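Long-range contacts in putative Acetyltransferase from the GNAT family (Novosphingobium aromaticivorans DSM 12444, PDB 3EC4), which probably transfers an acyl group, most likely acetyl from acetyl-CoA as in other GNAT-family enzymes, to an acceptor not yet identified: residues 8-12 and 64-68; 131-135 and 146-151; 139-145 and 169-174. All coordinates share one frame. Numbering follows the deposited sequence.

Contact 1: 8-12 and 64-68; sequences LDRPV and LVEPE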
loop_
_atom_site.group_PDB
_atom_site.type_symbol
_atom_site.label_atom_id
_atom_site.label_comp_id
_atom_site.label_asym_id
_atom_site.label_seq_id
_atom_site.Cartn_x
_atom_site.Cartn_y
_atom_site.Cartn_z
ATOM N N LEU A 8 1.690 -6.123 -12.086
ATOM C CA LEU A 8 0.697 -5.403 -11.278
ATOM C C LEU A 8 -0.674 -6.099 -11.227
ATOM O O LEU A 8 -1.557 -5.675 -10.482
ATOM C CB LEU A 8 0.549 -3.983 -11.776
ATOM C CG LEU A 8 1.732 -3.023 -11.707
ATOM C CD1 LEU A 8 1.179 -1.670 -12.167
ATOM C CD2 LEU A 8 2.239 -2.960 -10.253
ATOM N N ASP A 9 -0.878 -7.142 -12.009
ATOM C CA ASP A 9 -2.141 -7.900 -11.905
ATOM C C ASP A 9 -2.256 -8.670 -10.596
ATOM O O ASP A 9 -3.343 -9.041 -10.171
ATOM C CB ASP A 9 -2.297 -8.859 -13.069
ATOM C CG ASP A 9 -2.504 -8.162 -14.377
ATOM O OD1 ASP A 9 -2.843 -6.962 -14.424
ATOM O OD2 ASP A 9 -2.255 -8.825 -15.387
ATOM N N ARG A 10 -1.131 -9.016 -10.003
ATOM C CA ARG A 10 -1.134 -9.707 -8.732
ATOM C C ARG A 10 -0.052 -9.129 -7.849
ATOM O O ARG A 10 1.031 -9.714 -7.724
ATOM C CB ARG A 10 -0.932 -11.206 -8.936
ATOM C CG ARG A 10 -1.986 -11.916 -9.803
ATOM C CD ARG A 10 -1.939 -13.438 -9.563
ATOM N NE ARG A 10 -2.395 -13.689 -8.215
ATOM C CZ ARG A 10 -2.104 -14.749 -7.465
ATOM N NH1 ARG A 10 -1.357 -15.750 -7.913
ATOM N NH2 ARG A 10 -2.594 -14.789 -6.235
ATOM N N PRO A 11 -0.277 -7.909 -7.323
ATOM C CA PRO A 11 0.837 -7.161 -6.705
ATOM C C PRO A 11 1.333 -7.781 -5.402
ATOM O O PRO A 11 2.524 -7.754 -5.129
ATOM C CB PRO A 11 0.280 -5.728 -6.541
ATOM C CG PRO A 11 -1.180 -5.842 -6.710
ATOM C CD PRO A 11 -1.522 -7.143 -7.365
ATOM N N VAL A 12 0.453 -8.425 -4.654
ATOM C CA VAL A 12 0.880 -9.122 -3.423
ATOM C C VAL A 12 1.693 -10.367 -3.761
ATOM O O VAL A 12 2.784 -10.589 -3.216
ATOM C CB VAL A 12 -0.355 -9.515 -2.533
ATOM C CG1 VAL A 12 0.115 -10.283 -1.295
ATOM C CG2 VAL A 12 -1.149 -8.282 -2.167
ATOM N N LEU A 64 -6.253 -9.506 0.580
ATOM C CA LEU A 64 -5.841 -9.920 -0.756
ATOM C C LEU A 64 -6.138 -8.811 -1.779
ATOM O O LEU A 64 -7.150 -8.127 -1.684
ATOM C CB LEU A 64 -6.540 -11.215 -1.150
ATOM C CG LEU A 64 -6.421 -12.359 -0.145
ATOM C CD1 LEU A 64 -7.750 -12.559 0.530
ATOM C CD2 LEU A 64 -5.929 -13.651 -0.833
ATOM N N VAL A 65 -5.234 -8.654 -2.722
ATOM C CA VAL A 65 -5.327 -7.622 -3.790
ATOM C C VAL A 65 -5.167 -8.389 -5.096
ATOM O O VAL A 65 -4.073 -8.888 -5.399
ATOM C CB VAL A 65 -4.292 -6.483 -3.635
ATOM C CG1 VAL A 65 -4.508 -5.449 -4.739
ATOM C CG2 VAL A 65 -4.439 -5.831 -2.241
ATOM N N GLU A 66 -6.290 -8.556 -5.796
ATOM C CA GLU A 66 -6.378 -9.381 -6.992
ATOM C C GLU A 66 -7.255 -8.712 -8.017
ATOM O O GLU A 66 -7.931 -7.753 -7.689
ATOM C CB GLU A 66 -6.906 -10.764 -6.651
ATOM C CG GLU A 66 -6.094 -11.478 -5.564
ATOM C CD GLU A 66 -4.732 -12.009 -6.027
ATOM O OE1 GLU A 66 -4.498 -12.082 -7.246
ATOM O OE2 GLU A 66 -3.881 -12.384 -5.165
ATOM N N PRO A 67 -7.265 -9.211 -9.261
ATOM C CA PRO A 67 -8.199 -8.563 -10.203
ATOM C C PRO A 67 -9.698 -8.686 -9.784
ATOM O O PRO A 67 -10.416 -7.699 -9.848
ATOM C CB PRO A 67 -7.883 -9.264 -11.539
ATOM C CG PRO A 67 -6.449 -9.690 -11.424
ATOM C CD PRO A 67 -6.371 -10.170 -9.943
ATOM N N GLU A 68 -10.110 -9.840 -9.257
ATOM C CA GLU A 68 -11.497 -10.080 -8.881
ATOM C C GLU A 68 -11.633 -10.358 -7.364
ATOM O O GLU A 68 -10.647 -10.694 -6.715
ATOM C CB GLU A 68 -12.001 -11.270 -9.681
ATOM C CG GLU A 68 -11.896 -11.041 -11.177
ATOM C CD GLU A 68 -12.722 -9.838 -11.654
ATOM O OE1 GLU A 68 -13.715 -9.491 -10.972
ATOM O OE2 GLU A 68 -12.370 -9.232 -12.708
HETATM O O HOH W 1 -1.777 -10.437 -5.537
#
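Here the N-terminal arm, a 3-10 turn running into helix 11-17, runs alongside the end of strand 61-66, nearly antiparallel to it (164° between CA 9 to 12 and CA 65 to 67). That strand is an outermost one of the large mixed sheet, and a bidentate Arg-Glu salt bridge ties the two. R10 sits at the N-cap position. Its side chain leaves the backbone sideways and goes m, t, p, while E66 folds m, m, so guanidinium and carboxylate meet edge to edge: NE of R10 gives a 2.8 Å bond to OE1 of E66, and NH2 of R10 a 2.9 Å bond to OE2. The same NH2 also reaches the carbonyl of A43. D9, an m rotamer, turns its carboxylate to R216 and R217 instead; its carbonyl O is buried against CD of P67 at 3.2 Å, without a polar partner. Under the salt bridge the chemistry turns apolar. V65, in the t rotamer, points at the helix start, its CG1 3.9 Å from CG of P11 and its CB 3.9 Å from CG2 of V12, also t. Strand 192-198 closes this patch through H196, which touches P11 and V65. A water sits between the backbones, 2.8 Å from V65 O, with a weak bond of 3.1 Å from V12 N.

Contact 2: 131-135 and 146-151; sequences YGQFY and MAGERM
Segments 131-135 and 146-151 run antiparallel, their end-to-end directions 151° apart, with Y131 nearest R150, G132 nearest E149 and F134 nearest G148, the last pair just 4.1 Å apart CA to CA. Y135 and A147 form a hydrogen-bonded pair, Y135 N to A147 O at 2.9 Å and A147 N to Y135 O at 3.0 Å. Beyond it the ladder loosens: E149 N to Q133 O is a weak bond of 3.1 Å, and Q133 N turns to a side chain, OE1 of E149 (rotamer m, t), at 2.8 Å. At Y131 and R150 (phi/psi -134/-111), CA atoms still 5.4 Å apart, direct pairing has stopped and a water bridges Y131 O (2.7 Å) and R150 O (2.8 Å). This is the open end of the GNAT hairpin of strands 134-139 and 142-149. The F134 ring, chi1 -86°, lies over G148, whose CA is 3.6 Å from the ring centroid in a CH-pi contact; a CB on G148 would clash with CZ of F134. M146 (selenomethionine; p, t, t) completes a Met-aromatic contact, SE 5.4 Å from the F134 centroid and oblique, and M112 of helix 109-118 covers both. Y135 and A147 point to the other face, where L178 of helix 174-188 packs on them; an acetate ion, probably from the crystallisation liquor, lies about 2 Å from the Y135 side chain at nearest atoms. The Y131 ring, chi1 -135°, takes CG of R150 over its face at 3.5 Å from the centroid, while the R150 guanidinium (t, t, p) reaches E159.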
loop_
_atom_site.group_PDB
_atom_site.type_symbol
_atom_site.label_atom_id
_atom_site.label_comp_id
_atom_site.label_asym_id
_atom_site.label_seq_id
_atom_site.Cartn_x
_atom_site.Cartn_y
_atom_site.Cartn_z
ATOM N N TYR A 131 8.896 -0.631 5.305
ATOM C CA TYR A 131 8.568 -1.201 3.980
ATOM C C TYR A 131 9.377 -0.483 2.911
ATOM O O TYR A 131 9.742 -1.067 1.901
ATOM C CB TYR A 131 7.081 -1.059 3.694
ATOM C CG TYR A 131 6.360 -2.248 3.131
ATOM C CD1 TYR A 131 6.887 -2.991 2.078
ATOM C CD2 TYR A 131 5.124 -2.608 3.637
ATOM C CE1 TYR A 131 6.165 -4.074 1.553
ATOM C CE2 TYR A 131 4.407 -3.651 3.125
ATOM C CZ TYR A 131 4.932 -4.394 2.096
ATOM O OH TYR A 131 4.201 -5.445 1.581
ATOM N N GLY A 132 9.659 0.796 3.158
ATOM C CA GLY A 132 10.466 1.622 2.267
ATOM C C GLY A 132 10.592 3.037 2.807
ATOM O O GLY A 132 10.391 3.278 4.002
ATOM N N GLN A 133 10.915 3.971 1.919
ATOM C CA GLN A 133 11.151 5.359 2.325
ATOM C C GLN A 133 9.849 6.039 2.663
ATOM O O GLN A 133 8.894 5.987 1.893
ATOM C CB GLN A 133 11.808 6.143 1.204
ATOM C CG GLN A 133 12.201 7.578 1.597
ATOM C CD GLN A 133 13.282 7.626 2.635
ATOM O OE1 GLN A 133 14.315 6.979 2.476
ATOM N NE2 GLN A 133 13.055 8.373 3.719
ATOM N N PHE A 134 9.861 6.768 3.774
ATOM C CA PHE A 134 8.803 7.665 4.177
ATOM C C PHE A 134 9.264 9.101 4.289
ATOM O O PHE A 134 10.422 9.382 4.648
ATOM C CB PHE A 134 8.202 7.178 5.511
ATOM C CG PHE A 134 7.121 6.148 5.326
ATOM C CD1 PHE A 134 7.453 4.832 5.047
ATOM C CD2 PHE A 134 5.791 6.501 5.385
ATOM C CE1 PHE A 134 6.452 3.883 4.821
ATOM C CE2 PHE A 134 4.787 5.552 5.163
ATOM C CZ PHE A 134 5.123 4.253 4.902
ATOM N N TYR A 135 8.379 10.015 3.898
ATOM C CA TYR A 135 8.605 11.435 4.005
ATOM C C TYR A 135 7.470 12.051 4.816
ATOM O O TYR A 135 6.358 11.481 4.921
ATOM C CB TYR A 135 8.656 12.052 2.608
ATOM C CG TYR A 135 9.908 11.671 1.819
ATOM C CD1 TYR A 135 11.104 12.278 2.077
ATOM C CD2 TYR A 135 9.878 10.686 0.841
ATOM C CE1 TYR A 135 12.246 11.950 1.360
ATOM C CE2 TYR A 135 11.024 10.351 0.121
ATOM C CZ TYR A 135 12.203 10.998 0.402
ATOM O OH TYR A 135 13.382 10.680 -0.279
HETATM N N MSE A 146 2.235 12.490 6.093
HETATM C CA MSE A 146 3.291 11.613 5.604
HETATM C C MSE A 146 2.872 10.846 4.360
HETATM O O MSE A 146 1.671 10.779 4.001
HETATM C CB MSE A 146 3.735 10.646 6.697
HETATM C CG MSE A 146 2.726 9.613 6.967
HETATM SE SE MSE A 146 3.295 8.385 8.368
HETATM C CE MSE A 146 1.731 7.344 8.504
ATOM N N ALA A 147 3.865 10.230 3.717
ATOM C CA ALA A 147 3.642 9.289 2.617
ATOM C C ALA A 147 4.892 8.450 2.461
ATOM O O ALA A 147 5.991 8.873 2.814
ATOM C CB ALA A 147 3.321 9.991 1.280
ATOM N N GLY A 148 4.717 7.274 1.873
ATOM C CA GLY A 148 5.805 6.347 1.751
ATOM C C GLY A 148 5.695 5.406 0.574
ATOM O O GLY A 148 4.846 5.562 -0.329
ATOM N N GLU A 149 6.557 4.413 0.643
ATOM C CA GLU A 149 6.654 3.335 -0.323
ATOM C C GLU A 149 6.188 2.027 0.269
ATOM O O GLU A 149 6.410 1.771 1.453
ATOM C CB GLU A 149 8.097 3.161 -0.755
ATOM C CG GLU A 149 8.729 4.436 -1.275
ATOM C CD GLU A 149 10.180 4.291 -1.595
ATOM O OE1 GLU A 149 10.892 3.574 -0.869
ATOM O OE2 GLU A 149 10.632 4.942 -2.571
ATOM N N ARG A 150 5.602 1.175 -0.564
ATOM C CA ARG A 150 5.182 -0.144 -0.105
ATOM C C ARG A 150 5.579 -1.267 -1.063
ATOM O O ARG A 150 6.775 -1.570 -1.162
ATOM C CB ARG A 150 3.701 -0.107 0.273
ATOM C CG ARG A 150 3.218 -1.230 1.142
ATOM C CD ARG A 150 1.802 -1.016 1.620
ATOM N NE ARG A 150 0.829 -1.101 0.561
ATOM C CZ ARG A 150 -0.484 -0.924 0.734
ATOM N NH1 ARG A 150 -1.023 -0.657 1.929
ATOM N NH2 ARG A 150 -1.279 -0.997 -0.293
HETATM N N MSE A 151 4.626 -1.914 -1.744
HETATM C CA MSE A 151 4.938 -3.141 -2.487
HETATM C C MSE A 151 5.777 -2.884 -3.740
HETATM O O MSE A 151 5.730 -1.802 -4.366
HETATM C CB MSE A 151 3.665 -3.909 -2.883
HETATM C CG MSE A 151 2.804 -4.237 -1.728
HETATM SE SE MSE A 151 1.355 -5.419 -2.212
HETATM C CE MSE A 151 -0.002 -4.608 -1.052
HETATM O O HOH W 2 9.185 -0.273 -0.652
#

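Contact 3: 139-145 and 169-174; sequences IDGRLAA and YRGRGL
Segment 139-145, the turn of the hairpin and the start of strand 142-149, faces the loop 169-174 that leads into helix 174-188. I139 to R142 form a type I' turn, D140 at phi/psi 54/36 and G141 at 74/-4, closed by I139 N to R142 O and R142 N to I139 O, both 2.8 Å. A144, at -77/-35, and A145 both direct CB at the loop, and both share backbone bonds with V137, consistent with a beta bulge. Y169 opens the second segment and is covered most: in the m rotamer its ring runs along the hairpin, CD2 3.6 Å from A144 CB and CE1 3.7 Å from I139 CG2. Its OH lies 3.4 Å from R142 CD and 2.6 Å from a water, which also bonds D140 OD2 at 2.5 Å and, weakly, R142 NH1 at 2.9 Å. R170 (-77/162) points its CA-CB bond away from the hairpin, and its NH2 hydrogen-bonds to the carbonyl of T165. It begins the R/Q-x-x-G-x-G/A signature of GNAT enzymes, whose loop typically holds the acetyl-CoA pyrophosphate with backbone amides, and probably does so here. G171 follows in the left-handed backbone conformation, 73/19. R172 (m, t, t) comes back toward the hairpin, NH1 3.8 Å from I139 CD1. G173, at 81/17, is the N-cap residue; a CB there would jam against the preceding carbonyl. L174 then starts the helix and, as an m, t rotamer, sends CD1 to 3.9 Å from A144 CB and 4.0 Å from I139 CD1, while its CB rests 3.9 Å from A145 CB.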
loop_
_atom_site.group_PDB
_atom_site.type_symbol
_atom_site.label_atom_id
_atom_site.label_comp_id
_atom_site.label_asym_id
_atom_site.label_seq_id
_atom_site.Cartn_x
_atom_site.Cartn_y
_atom_site.Cartn_z
ATOM N N ILE A 139 4.648 20.770 11.059
ATOM C CA ILE A 139 3.978 22.060 11.270
ATOM C C ILE A 139 3.841 22.243 12.798
ATOM O O ILE A 139 3.338 21.352 13.490
ATOM C CB ILE A 139 2.579 22.075 10.604
ATOM C CG1 ILE A 139 2.701 21.986 9.089
ATOM C CG2 ILE A 139 1.782 23.351 11.004
ATOM C CD1 ILE A 139 1.369 22.036 8.342
ATOM N N ASP A 140 4.318 23.374 13.311
ATOM C CA ASP A 140 4.354 23.675 14.770
ATOM C C ASP A 140 5.063 22.562 15.522
ATOM O O ASP A 140 4.648 22.178 16.626
ATOM C CB ASP A 140 2.935 23.842 15.369
ATOM C CG ASP A 140 2.064 24.842 14.596
ATOM O OD1 ASP A 140 2.558 25.952 14.292
ATOM O OD2 ASP A 140 0.879 24.509 14.315
ATOM N N GLY A 141 6.083 21.991 14.891
ATOM C CA GLY A 141 6.790 20.836 15.457
ATOM C C GLY A 141 6.092 19.499 15.419
ATOM O O GLY A 141 6.668 18.495 15.800
ATOM N N ARG A 142 4.849 19.462 14.957
ATOM C CA ARG A 142 4.104 18.214 14.831
ATOM C C ARG A 142 4.277 17.604 13.440
ATOM O O ARG A 142 4.483 18.330 12.466
ATOM C CB ARG A 142 2.642 18.458 15.108
ATOM C CG ARG A 142 2.423 19.136 16.414
ATOM C CD ARG A 142 0.982 19.143 16.883
ATOM N NE ARG A 142 0.975 19.664 18.255
ATOM C CZ ARG A 142 0.872 20.949 18.618
ATOM N NH1 ARG A 142 0.686 21.925 17.740
ATOM N NH2 ARG A 142 0.927 21.247 19.909
ATOM N N LEU A 143 4.178 16.278 13.357
ATOM C CA LEU A 143 4.161 15.568 12.068
ATOM C C LEU A 143 2.786 15.746 11.464
ATOM O O LEU A 143 1.856 15.105 11.887
ATOM C CB LEU A 143 4.471 14.084 12.255
ATOM C CG LEU A 143 4.500 13.194 10.996
ATOM C CD1 LEU A 143 5.556 13.731 10.020
ATOM C CD2 LEU A 143 4.685 11.737 11.339
ATOM N N ALA A 144 2.671 16.623 10.474
ATOM C CA ALA A 144 1.368 16.991 9.907
ATOM C C ALA A 144 0.795 15.938 8.969
ATOM O O ALA A 144 -0.396 15.749 8.881
ATOM C CB ALA A 144 1.488 18.300 9.207
ATOM N N ALA A 145 1.678 15.273 8.231
ATOM C CA ALA A 145 1.295 14.438 7.101
ATOM C C ALA A 145 2.500 13.615 6.728
ATOM O O ALA A 145 3.634 14.012 6.991
ATOM C CB ALA A 145 0.873 15.279 5.889
ATOM N N TYR A 169 -4.647 19.612 9.572
ATOM C CA TYR A 169 -3.726 20.109 8.540
ATOM C C TYR A 169 -4.166 19.823 7.100
ATOM O O TYR A 169 -3.366 19.966 6.143
ATOM C CB TYR A 169 -2.321 19.541 8.740
ATOM C CG TYR A 169 -1.816 19.787 10.133
ATOM C CD1 TYR A 169 -1.612 21.080 10.611
ATOM C CD2 TYR A 169 -1.565 18.725 10.976
ATOM C CE1 TYR A 169 -1.168 21.288 11.927
ATOM C CE2 TYR A 169 -1.105 18.917 12.274
ATOM C CZ TYR A 169 -0.920 20.187 12.746
ATOM O OH TYR A 169 -0.475 20.320 14.035
ATOM N N ARG A 170 -5.407 19.410 6.941
ATOM C CA ARG A 170 -5.946 19.115 5.612
ATOM C C ARG A 170 -6.280 20.395 4.865
ATOM O O ARG A 170 -6.350 21.487 5.450
ATOM C CB ARG A 170 -7.125 18.164 5.703
ATOM C CG ARG A 170 -6.651 16.782 5.994
ATOM C CD ARG A 170 -7.762 15.825 6.126
ATOM N NE ARG A 170 -7.268 14.564 6.680
ATOM C CZ ARG A 170 -8.034 13.587 7.153
ATOM N NH1 ARG A 170 -9.359 13.702 7.131
ATOM N NH2 ARG A 170 -7.481 12.493 7.646
ATOM N N GLY A 171 -6.404 20.263 3.546
ATOM C CA GLY A 171 -6.722 21.390 2.697
ATOM C C GLY A 171 -5.584 22.353 2.512
ATOM O O GLY A 171 -5.829 23.488 2.084
ATOM N N ARG A 172 -4.339 21.917 2.778
ATOM C CA ARG A 172 -3.147 22.773 2.564
ATOM C C ARG A 172 -2.195 22.257 1.479
ATOM O O ARG A 172 -1.109 22.776 1.324
ATOM C CB ARG A 172 -2.308 22.865 3.834
ATOM C CG ARG A 172 -3.089 23.291 5.036
ATOM C CD ARG A 172 -2.151 23.641 6.149
ATOM N NE ARG A 172 -2.906 23.708 7.390
ATOM C CZ ARG A 172 -2.457 24.246 8.518
ATOM N NH1 ARG A 172 -1.252 24.783 8.574
ATOM N NH2 ARG A 172 -3.227 24.227 9.595
ATOM N N GLY A 173 -2.584 21.224 0.757
ATOM C CA GLY A 173 -1.739 20.682 -0.315
ATOM C C GLY A 173 -0.623 19.757 0.128
ATOM O O GLY A 173 0.318 19.467 -0.628
ATOM N N LEU A 174 -0.718 19.246 1.340
ATOM C CA LEU A 174 0.409 18.441 1.870
ATOM C C LEU A 174 0.537 17.115 1.170
ATOM O O LEU A 174 1.675 16.702 0.808
ATOM C CB LEU A 174 0.312 18.258 3.367
ATOM C CG LEU A 174 0.326 19.583 4.128
ATOM C CD1 LEU A 174 0.302 19.342 5.641
ATOM C CD2 LEU A 174 1.480 20.467 3.688
HETATM O O HOH W 3 -0.537 22.639 15.247
#

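How the contacts relate
All three contacts reach the same mixed sheet, but at different places. Contacts 1 and 2 are buried, on opposite sides of the chain's centre, yet they touch: SE of M151 packs against CG2 of V12 at 3.8 Å, joining the N-terminal arm to the open end of the hairpin. Contact 3, its centre about 17 Å from that of contact 2, lies at the hairpin's turn and is partly exposed; both use strand 142-149, and L178 covers contact 2 from the helix that contact 3's loop begins. Chemistry follows position: a charged pair over valines and proline in contact 1, strand pairing with aromatic packing in contact 2, and apolar side chains with a bridging water in contact 3.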